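Local coordinates for myroilysin (Myroides profundi, PDB 5CZW), which probably acts as a zinc-dependent metalloendopeptidase of the astacin (M12A) family, here held in its propeptide-inhibited form by a cysteine switch, at residues T57-S62 with F122-S127; Q88-F93 with E114-F119; H147-P152 with Y205-A210. The protein carries 1 engineered substitution. All blocks are in the same frame, centred on the assembly; numbering follows the deposited sequence.

Contact 1 (T57-S62 with F122-S127)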
loop_
_atom_site.group_PDB
_atom_site.type_symbol
_atom_site.label_atom_id
_atom_site.label_comp_id
_atom_site.label_asym_id
_atom_site.label_seq_id
_atom_site.Cartn_x
_atom_site.Cartn_y
_atom_site.Cartn_z
ATOM N N THR A 57 0.297 17.011 6.325
ATOM C CA THR A 57 0.522 17.958 7.394
ATOM C C THR A 57 1.723 17.486 8.189
ATOM O O THR A 57 2.098 16.292 8.066
ATOM C CB THR A 57 -0.678 17.996 8.360
ATOM O OG1 THR A 57 -0.828 16.704 8.960
ATOM C CG2 THR A 57 -1.941 18.377 7.665
ATOM N N PRO A 58 2.287 18.345 9.049
ATOM C CA PRO A 58 3.412 17.830 9.870
ATOM C C PRO A 58 3.020 16.630 10.718
ATOM O O PRO A 58 3.852 15.733 10.963
ATOM C CB PRO A 58 3.876 19.057 10.706
ATOM C CG PRO A 58 3.411 20.205 9.887
ATOM C CD PRO A 58 2.257 19.803 9.064
ATOM N N TYR A 59 1.812 16.632 11.245
ATOM C CA TYR A 59 1.351 15.535 12.067
ATOM C C TYR A 59 1.302 14.239 11.317
ATOM O O TYR A 59 1.935 13.191 11.770
ATOM C CB TYR A 59 -0.012 15.829 12.654
ATOM C CG TYR A 59 -0.598 14.818 13.584
ATOM C CD1 TYR A 59 -0.084 14.658 14.840
ATOM C CD2 TYR A 59 -1.558 13.942 13.145
ATOM C CE1 TYR A 59 -0.572 13.685 15.702
ATOM C CE2 TYR A 59 -2.070 12.972 13.997
ATOM C CZ TYR A 59 -1.571 12.895 15.272
ATOM O OH TYR A 59 -2.097 11.943 16.112
ATOM N N VAL A 60 0.625 14.285 10.173
ATOM C CA VAL A 60 0.554 13.101 9.320
ATOM C C VAL A 60 1.950 12.621 8.943
ATOM O O VAL A 60 2.224 11.443 8.961
ATOM C CB VAL A 60 -0.378 13.336 8.092
ATOM C CG1 VAL A 60 -0.176 12.276 6.969
ATOM C CG2 VAL A 60 -1.797 13.228 8.533
ATOM N N ARG A 61 2.861 13.523 8.523
ATOM C CA ARG A 61 4.175 13.124 8.083
ATOM C C ARG A 61 4.918 12.485 9.240
ATOM O O ARG A 61 5.675 11.576 9.061
ATOM C CB ARG A 61 4.964 14.358 7.576
ATOM C CG ARG A 61 4.410 14.943 6.250
ATOM C CD ARG A 61 4.659 16.477 6.087
ATOM N NE ARG A 61 6.042 16.737 5.884
ATOM C CZ ARG A 61 6.686 16.774 4.696
ATOM N NH1 ARG A 61 6.036 16.659 3.574
ATOM N NH2 ARG A 61 8.008 16.939 4.671
ATOM N N SER A 62 4.716 13.002 10.469
ATOM C CA SER A 62 5.425 12.438 11.649
ATOM C C SER A 62 4.943 11.028 11.949
ATOM O O SER A 62 5.764 10.132 12.235
ATOM C CB SER A 62 5.150 13.305 12.854
ATOM O OG SER A 62 5.819 12.833 14.030
ATOM N N PHE A 122 -5.469 9.613 5.227
ATOM C CA PHE A 122 -5.038 10.098 6.515
ATOM C C PHE A 122 -5.413 11.597 6.659
ATOM O O PHE A 122 -5.422 12.385 5.696
ATOM C CB PHE A 122 -3.551 9.914 6.703
ATOM C CG PHE A 122 -3.044 8.511 6.749
ATOM C CD1 PHE A 122 -3.796 7.452 7.184
ATOM C CD2 PHE A 122 -1.732 8.289 6.395
ATOM C CE1 PHE A 122 -3.253 6.182 7.242
ATOM C CE2 PHE A 122 -1.189 7.074 6.538
ATOM C CZ PHE A 122 -1.965 6.018 7.004
ATOM N N ASP A 123 -5.682 11.987 7.901
ATOM C CA ASP A 123 -5.844 13.417 8.279
ATOM C C ASP A 123 -5.509 13.503 9.763
ATOM O O ASP A 123 -5.035 12.540 10.337
ATOM C CB ASP A 123 -7.256 13.902 8.003
ATOM C CG ASP A 123 -8.336 13.129 8.784
ATOM O OD1 ASP A 123 -8.162 12.870 10.025
ATOM O OD2 ASP A 123 -9.365 12.710 8.141
ATOM N N ASP A 124 -5.568 14.709 10.329
ATOM C CA ASP A 124 -4.959 14.918 11.635
ATOM C C ASP A 124 -5.838 14.259 12.726
ATOM O O ASP A 124 -5.433 14.190 13.896
ATOM C CB ASP A 124 -4.790 16.419 11.920
ATOM C CG ASP A 124 -3.627 17.040 11.168
ATOM O OD1 ASP A 124 -2.904 16.371 10.417
ATOM O OD2 ASP A 124 -3.472 18.242 11.322
ATOM N N SER A 125 -7.030 13.834 12.365
ATOM C CA SER A 125 -7.869 13.075 13.317
ATOM C C SER A 125 -7.731 11.564 13.202
ATOM O O SER A 125 -8.311 10.823 14.012
ATOM C CB SER A 125 -9.328 13.492 13.193
ATOM O OG SER A 125 -9.502 14.807 13.734
ATOM N N THR A 126 -6.839 11.062 12.334
ATOM C CA THR A 126 -6.727 9.636 12.096
ATOM C C THR A 126 -6.193 8.947 13.376
ATOM O O THR A 126 -5.274 9.431 14.008
ATOM C CB THR A 126 -5.814 9.378 10.839
ATOM O OG1 THR A 126 -6.479 9.849 9.661
ATOM C CG2 THR A 126 -5.509 7.915 10.679
ATOM N N SER A 127 -6.789 7.805 13.702
ATOM C CA SER A 127 -6.394 7.026 14.879
ATOM C C SER A 127 -5.002 6.462 14.805
ATOM O O SER A 127 -4.491 6.189 13.707
ATOM C CB SER A 127 -7.397 5.882 15.101
ATOM O OG SER A 127 -7.205 4.828 14.202
HETATM O O HOH W 1 -2.923 9.503 15.762
#
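Thr-57 and Asp-124 reach toward each other tip to tip. Thr-57 OG1 donates to Asp-124 OD1 at 2.6 Å and meets the syn lone pair of that oxygen. Thr-57 is the N-cap residue of helix 58-63, and its OG1 accepts from Val-60 N at 3.1 Å in a nearly straight bond. The chi1 of Thr-57, 62°, sets OG1 between the backbone N and the carbonyl carbon, within reach of both partners. The carboxylate thus sits by the first turn of a helix, a place that would tend to stabilise its negative charge. Tyr-59 CG lies anti to the backbone N (chi1 -177°). Its side chain slides past Asp-124 in the opposite direction, with ring and carboxylate planes 73° apart. Tyr-59 CB lies 3.7 Å from Asp-124 OD1, and Tyr-59 CE2 approaches Asp-124 O. A water 2.6 Å from Tyr-59 OH donates in turn to Thr-126 O. In this astacin-type fold the contact joins the start of helix 58-63 to the loop that leads into helix 128-143, the helix with two of the zinc-binding histidines. That loop has its own shape. A type I turn runs from Asp-123 to Thr-126. Asp-123 OD1 accepts from Ser-125 N at 2.8 Å as an Asx turn, and Asp-123 N donates to Thr-126 OG1. Val-60 spreads two methyls over the loop. Val-60 CG2 lies 3.8 Å from Asp-123 O, and Val-60 CG1 lies 4.1 Å from Phe-122 CB. The Phe-122 ring stacks on Phe-119 and also meets Phe-131 of helix 128-143.

Contact 2 (Q88-F93 with E114-F119)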
loop_
_atom_site.group_PDB
_atom_site.type_symbol
_atom_site.label_atom_id
_atom_site.label_comp_id
_atom_site.label_asym_id
_atom_site.label_seq_id
_atom_site.Cartn_x
_atom_site.Cartn_y
_atom_site.Cartn_z
ATOM N N GLN A 88 14.439 7.640 -2.887
ATOM C CA GLN A 88 14.162 6.365 -3.524
ATOM C C GLN A 88 12.697 5.949 -3.424
ATOM O O GLN A 88 12.106 5.395 -4.370
ATOM C CB GLN A 88 15.042 5.277 -2.937
ATOM C CG GLN A 88 16.489 5.357 -3.343
ATOM C CD GLN A 88 17.438 4.545 -2.523
ATOM O OE1 GLN A 88 17.427 4.590 -1.312
ATOM N NE2 GLN A 88 18.254 3.778 -3.206
ATOM N N ILE A 89 12.114 6.258 -2.250
ATOM C CA ILE A 89 10.662 6.097 -1.977
ATOM C C ILE A 89 10.132 7.484 -1.866
ATOM O O ILE A 89 10.636 8.327 -1.140
ATOM C CB ILE A 89 10.407 5.292 -0.710
ATOM C CG1 ILE A 89 10.899 3.842 -0.959
ATOM C CG2 ILE A 89 8.917 5.305 -0.323
ATOM C CD1 ILE A 89 10.914 2.999 0.273
ATOM N N ARG A 90 9.075 7.720 -2.651
ATOM C CA ARG A 90 8.453 9.072 -2.763
ATOM C C ARG A 90 6.953 8.967 -2.438
ATOM O O ARG A 90 6.187 8.293 -3.140
ATOM C CB ARG A 90 8.664 9.736 -4.118
ATOM C CG ARG A 90 10.174 9.870 -4.424
ATOM C CD ARG A 90 10.461 10.481 -5.807
ATOM N NE ARG A 90 10.031 9.637 -6.871
ATOM C CZ ARG A 90 10.713 8.644 -7.378
ATOM N NH1 ARG A 90 11.840 8.328 -6.874
ATOM N NH2 ARG A 90 10.200 7.906 -8.373
ATOM N N VAL A 91 6.618 9.478 -1.266
ATOM C CA VAL A 91 5.289 9.281 -0.645
ATOM C C VAL A 91 4.395 10.559 -0.796
ATOM O O VAL A 91 4.778 11.713 -0.420
ATOM C CB VAL A 91 5.442 9.074 0.877
ATOM C CG1 VAL A 91 4.030 8.848 1.448
ATOM C CG2 VAL A 91 6.426 7.970 1.172
ATOM N N THR A 92 3.264 10.370 -1.435
ATOM C CA THR A 92 2.224 11.390 -1.450
ATOM C C THR A 92 1.044 11.079 -0.571
ATOM O O THR A 92 0.912 9.959 -0.099
ATOM C CB THR A 92 1.767 11.638 -2.881
ATOM O OG1 THR A 92 1.439 10.409 -3.481
ATOM C CG2 THR A 92 2.899 12.363 -3.703
ATOM N N PHE A 93 0.162 12.096 -0.460
ATOM C CA PHE A 93 -0.989 12.063 0.426
ATOM C C PHE A 93 -2.225 12.483 -0.353
ATOM O O PHE A 93 -3.079 13.321 0.146
ATOM C CB PHE A 93 -0.737 12.972 1.607
ATOM C CG PHE A 93 0.402 12.476 2.441
ATOM C CD1 PHE A 93 0.219 11.466 3.432
ATOM C CD2 PHE A 93 1.637 12.961 2.223
ATOM C CE1 PHE A 93 1.311 11.011 4.159
ATOM C CE2 PHE A 93 2.703 12.464 2.948
ATOM C CZ PHE A 93 2.524 11.498 3.872
ATOM N N GLU A 114 7.211 11.250 -10.227
ATOM C CA GLU A 114 5.998 10.543 -9.873
ATOM C C GLU A 114 6.240 9.926 -8.501
ATOM O O GLU A 114 7.384 9.683 -8.078
ATOM C CB GLU A 114 5.754 9.382 -10.853
ATOM C CG GLU A 114 5.347 9.804 -12.248
ATOM C CD GLU A 114 5.011 8.652 -13.178
ATOM O OE1 GLU A 114 4.894 7.457 -12.763
ATOM O OE2 GLU A 114 4.879 8.991 -14.389
ATOM N N GLU A 115 5.156 9.628 -7.831
ATOM C CA GLU A 115 5.277 8.995 -6.539
ATOM C C GLU A 115 5.459 7.525 -6.602
ATOM O O GLU A 115 5.094 6.847 -7.592
ATOM C CB GLU A 115 4.011 9.287 -5.733
ATOM C CG GLU A 115 2.778 8.455 -6.089
ATOM C CD GLU A 115 2.004 8.910 -7.295
ATOM O OE1 GLU A 115 2.560 9.702 -8.113
ATOM O OE2 GLU A 115 0.855 8.460 -7.435
ATOM N N THR A 116 6.067 6.954 -5.531
ATOM C CA THR A 116 6.203 5.518 -5.446
ATOM C C THR A 116 5.221 4.878 -4.387
ATOM O O THR A 116 5.101 3.636 -4.310
ATOM C CB THR A 116 7.614 5.027 -5.102
ATOM O OG1 THR A 116 7.860 5.266 -3.695
ATOM C CG2 THR A 116 8.609 5.690 -6.005
ATOM N N MET A 117 4.620 5.758 -3.581
ATOM C CA MET A 117 3.701 5.346 -2.516
ATOM C C MET A 117 2.669 6.473 -2.318
ATOM O O MET A 117 3.004 7.663 -2.455
ATOM C CB MET A 117 4.491 5.189 -1.222
ATOM C CG MET A 117 3.669 4.685 -0.028
ATOM S SD MET A 117 4.645 4.430 1.488
ATOM C CE MET A 117 5.809 3.163 1.006
ATOM N N ASN A 118 1.430 6.134 -1.932
ATOM C CA ASN A 118 0.406 7.155 -1.624
ATOM C C ASN A 118 -0.390 6.648 -0.399
ATOM O O ASN A 118 -0.689 5.506 -0.280
ATOM C CB ASN A 118 -0.537 7.345 -2.769
ATOM C CG ASN A 118 -1.465 8.528 -2.588
ATOM O OD1 ASN A 118 -0.980 9.677 -2.523
ATOM N ND2 ASN A 118 -2.772 8.290 -2.363
ATOM N N PHE A 119 -0.737 7.607 0.455
ATOM C CA PHE A 119 -1.690 7.382 1.526
ATOM C C PHE A 119 -2.915 8.242 1.181
ATOM O O PHE A 119 -2.829 9.461 1.135
ATOM C CB PHE A 119 -1.045 7.825 2.793
ATOM C CG PHE A 119 0.005 6.874 3.260
ATOM C CD1 PHE A 119 -0.340 5.584 3.609
ATOM C CD2 PHE A 119 1.311 7.215 3.193
ATOM C CE1 PHE A 119 0.677 4.714 4.001
ATOM C CE2 PHE A 119 2.342 6.382 3.563
ATOM C CZ PHE A 119 2.022 5.105 3.965
#
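Val-91 and Met-117 pair in parallel strands of the mixed sheet of this astacin-type domain. Strand 117-118 lies between strand 89-92 and the antiparallel edge strand 100-101. The two side chains point the same way, side by side, with Val-91 CG2 4.0 Å from Met-117 SD. Val-91 CG1 also meets the edge of the Phe-119 ring at CD2, 3.6 Å away. Met-117 and Phe-119 go on to touch helix 128-143, which carries zinc ligands. The side chains of Phe-93 and Phe-119 lie side by side and point the same way, Phe-93 CD1 against Phe-119 CB. The other face holds Thr-92 and Asn-118, whose side chains cross at about a right angle. Thr-92 OG1 donates to Asn-118 OD1 at 2.7 Å, and that oxygen also accepts from Thr-94 N. Before the bridges, Arg-90 carries the pairing. Its carbonyl oxygen accepts from both Thr-116 N (2.7 Å) and Met-117 N. Thr-116 OG1 in turn accepts from Arg-90 N at 2.9 Å. Thr-116 chi1 of 75° turns OG1 between the backbone N and the carbonyl carbon to meet Arg-90 N. The bend at chi3 of Arg-90, -66°, places NE for Glu-114 O. The guanidinium is met at the edge by Glu-114 O, which accepts from Arg-90 NE at 2.9 Å with an N-H...O angle of 165°. Over one face of this group sits the methyl of Thr-116, with CG2 3.6 Å from Arg-90 NH2.

Contact 3 (H147-P152 with Y205-A210). With ZN (zinc ion), chain B.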
loop_
_atom_site.group_PDB
_atom_site.type_symbol
_atom_site.label_atom_id
_atom_site.label_comp_id
_atom_site.label_asym_id
_atom_site.label_seq_id
_atom_site.Cartn_x
_atom_site.Cartn_y
_atom_site.Cartn_z
ATOM N N HIS A 147 0.336 -9.039 -0.853
ATOM C CA HIS A 147 -0.764 -9.324 -0.062
ATOM C C HIS A 147 -0.897 -10.775 0.415
ATOM O O HIS A 147 -0.746 -11.723 -0.358
ATOM C CB HIS A 147 -2.044 -8.989 -0.816
ATOM C CG HIS A 147 -2.317 -7.509 -0.875
ATOM N ND1 HIS A 147 -2.695 -6.872 -2.031
ATOM C CD2 HIS A 147 -2.134 -6.509 0.037
ATOM C CE1 HIS A 147 -2.790 -5.576 -1.820
ATOM N NE2 HIS A 147 -2.553 -5.371 -0.566
ATOM N N GLU A 148 -1.311 -10.917 1.637
ATOM C CA GLU A 148 -1.895 -12.205 2.142
ATOM C C GLU A 148 -3.384 -12.169 1.944
ATOM O O GLU A 148 -4.022 -11.219 2.349
ATOM C CB GLU A 148 -1.625 -12.345 3.643
ATOM C CG GLU A 148 -0.127 -12.521 3.966
ATOM C CD GLU A 148 0.408 -13.880 3.507
ATOM O OE1 GLU A 148 -0.275 -14.961 3.701
ATOM O OE2 GLU A 148 1.484 -13.868 2.845
ATOM N N HIS A 149 -3.936 -13.143 1.231
ATOM C CA HIS A 149 -5.384 -13.160 0.977
ATOM C C HIS A 149 -5.841 -14.605 1.130
ATOM O O HIS A 149 -5.392 -15.453 0.425
ATOM C CB HIS A 149 -5.662 -12.680 -0.404
ATOM C CG HIS A 149 -7.065 -12.903 -0.818
ATOM N ND1 HIS A 149 -8.116 -12.220 -0.255
ATOM C CD2 HIS A 149 -7.589 -13.707 -1.760
ATOM C CE1 HIS A 149 -9.249 -12.630 -0.809
ATOM N NE2 HIS A 149 -8.945 -13.524 -1.740
ATOM N N GLN A 150 -6.675 -14.840 2.122
ATOM C CA GLN A 150 -7.259 -16.138 2.385
ATOM C C GLN A 150 -8.583 -16.034 1.702
ATOM O O GLN A 150 -9.427 -15.255 2.132
ATOM C CB GLN A 150 -7.461 -16.277 3.919
ATOM C CG GLN A 150 -7.786 -17.677 4.417
ATOM C CD GLN A 150 -6.579 -18.574 4.253
ATOM O OE1 GLN A 150 -6.707 -19.734 3.895
ATOM N NE2 GLN A 150 -5.379 -17.996 4.423
ATOM N N HIS A 151 -8.732 -16.750 0.595
ATOM C CA HIS A 151 -9.936 -16.713 -0.176
ATOM C C HIS A 151 -11.137 -17.362 0.557
ATOM O O HIS A 151 -11.025 -18.485 1.016
ATOM C CB HIS A 151 -9.733 -17.367 -1.552
ATOM C CG HIS A 151 -10.866 -17.051 -2.457
ATOM N ND1 HIS A 151 -11.071 -15.775 -2.931
ATOM C CD2 HIS A 151 -11.927 -17.789 -2.872
ATOM C CE1 HIS A 151 -12.202 -15.740 -3.613
ATOM N NE2 HIS A 151 -12.717 -16.957 -3.624
ATOM N N PRO A 152 -12.259 -16.630 0.705
ATOM C CA PRO A 152 -13.302 -17.301 1.481
ATOM C C PRO A 152 -14.011 -18.386 0.669
ATOM O O PRO A 152 -14.137 -18.261 -0.561
ATOM C CB PRO A 152 -14.297 -16.207 1.689
ATOM C CG PRO A 152 -14.158 -15.302 0.532
ATOM C CD PRO A 152 -12.668 -15.245 0.413
ATOM N N TYR A 205 -5.037 -8.586 2.905
ATOM C CA TYR A 205 -5.731 -7.704 1.936
ATOM C C TYR A 205 -7.119 -7.382 2.424
ATOM O O TYR A 205 -7.966 -8.272 2.677
ATOM C CB TYR A 205 -5.835 -8.475 0.612
ATOM C CG TYR A 205 -6.519 -7.739 -0.446
ATOM C CD1 TYR A 205 -5.986 -6.611 -0.935
ATOM C CD2 TYR A 205 -7.554 -8.295 -1.108
ATOM C CE1 TYR A 205 -6.575 -5.916 -1.959
ATOM C CE2 TYR A 205 -8.228 -7.611 -2.066
ATOM C CZ TYR A 205 -7.702 -6.429 -2.552
ATOM O OH TYR A 205 -8.308 -5.747 -3.606
ATOM N N SER A 206 -7.349 -6.116 2.663
ATOM C CA SER A 206 -8.633 -5.625 3.098
ATOM C C SER A 206 -9.609 -5.505 1.944
ATOM O O SER A 206 -9.272 -4.964 0.964
ATOM C CB SER A 206 -8.419 -4.213 3.621
ATOM O OG SER A 206 -7.582 -4.264 4.709
ATOM N N ILE A 207 -10.826 -5.989 2.132
ATOM C CA ILE A 207 -11.885 -5.894 1.162
ATOM C C ILE A 207 -12.907 -4.911 1.725
ATOM O O ILE A 207 -13.530 -5.148 2.760
ATOM C CB ILE A 207 -12.525 -7.256 0.797
ATOM C CG1 ILE A 207 -11.427 -8.129 0.144
ATOM C CG2 ILE A 207 -13.672 -7.053 -0.187
ATOM C CD1 ILE A 207 -11.707 -9.603 0.020
ATOM N N SER A 208 -13.069 -3.800 1.023
ATOM C CA SER A 208 -13.874 -2.716 1.559
ATOM C C SER A 208 -15.328 -2.984 1.271
ATOM O O SER A 208 -15.699 -3.358 0.137
ATOM C CB SER A 208 -13.474 -1.419 0.894
ATOM O OG SER A 208 -14.336 -0.411 1.292
ATOM N N SER A 209 -16.200 -2.661 2.222
ATOM C CA SER A 209 -17.636 -2.912 2.053
ATOM C C SER A 209 -18.223 -1.955 1.038
ATOM O O SER A 209 -19.353 -2.151 0.558
ATOM C CB SER A 209 -18.409 -2.761 3.379
ATOM O OG SER A 209 -18.228 -1.482 3.942
ATOM N N ALA A 210 -17.454 -0.924 0.720
ATOM C CA ALA A 210 -17.783 -0.006 -0.359
ATOM C C ALA A 210 -17.744 -0.668 -1.725
ATOM O O ALA A 210 -18.222 -0.038 -2.686
ATOM C CB ALA A 210 -16.848 1.188 -0.318
HETATM ZN ZN ZN B . -1.641 -3.690 0.204
HETATM O O HOH W 2 -8.461 -10.960 2.173
#
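A water links His-149 and Tyr-205, lying 2.8 Å from His-149 ND1 and donating to Tyr-205 O. Tyr-205 N donates to Glu-148 O at 2.9 Å, which ties the backbones together. Tyr-205 CG is anti to the backbone N (chi1 179°), and the ring touches both histidines. Its CD1 sits over the centre of one face of the His-147 ring, 3.5 Å from His-147 CE1. The two planes meet obliquely at 49°, and Tyr-205 CB adds a CH-pi contact to the same imidazole. At CD2, the edge of the tyrosine ring faces His-149 ND1. Ile-207 CD1 reaches His-149 CE1 at 4.0 Å. This is the zinc site of a metzincin. Tyr-205 follows Met-203 in the SxMHY Met-turn sequence of astacins and packs against the His-147 ring. His-147 NE2 binds the zinc ion at 2.1 Å, beside His-137, His-141 and Cys-23. Its other nitrogen, ND1, is hydrogen-bonded to Tyr-187 OH, a second-shell group that would help fix the ring's rotation. Tyr-205 OH, 8.0 Å from the zinc ion, does not bind it; Cys-23 of the propeptide is the fourth ligand, consistent with a latent enzyme.

The propeptide comes first in the chain and supplies Cys-23 to the zinc. Contact 1 opens next, at 57-62, and closes its loop at 122-127. Contact 2 is nested inside that loop, joining 88-93 to 114-119. The two touch through packing of Val-60 CG1 on Phe-93 CE1. Together they tie helix 58-63, the mixed sheet and the approach to helix 128-143. That helix follows contact 1 and carries His-137 and His-141. Contact 3 opens after it, at 147-152, and closes at 205-210, in series with the others. It lies across the chain's centre from contact 2, about 11 Å away at the nearest atoms.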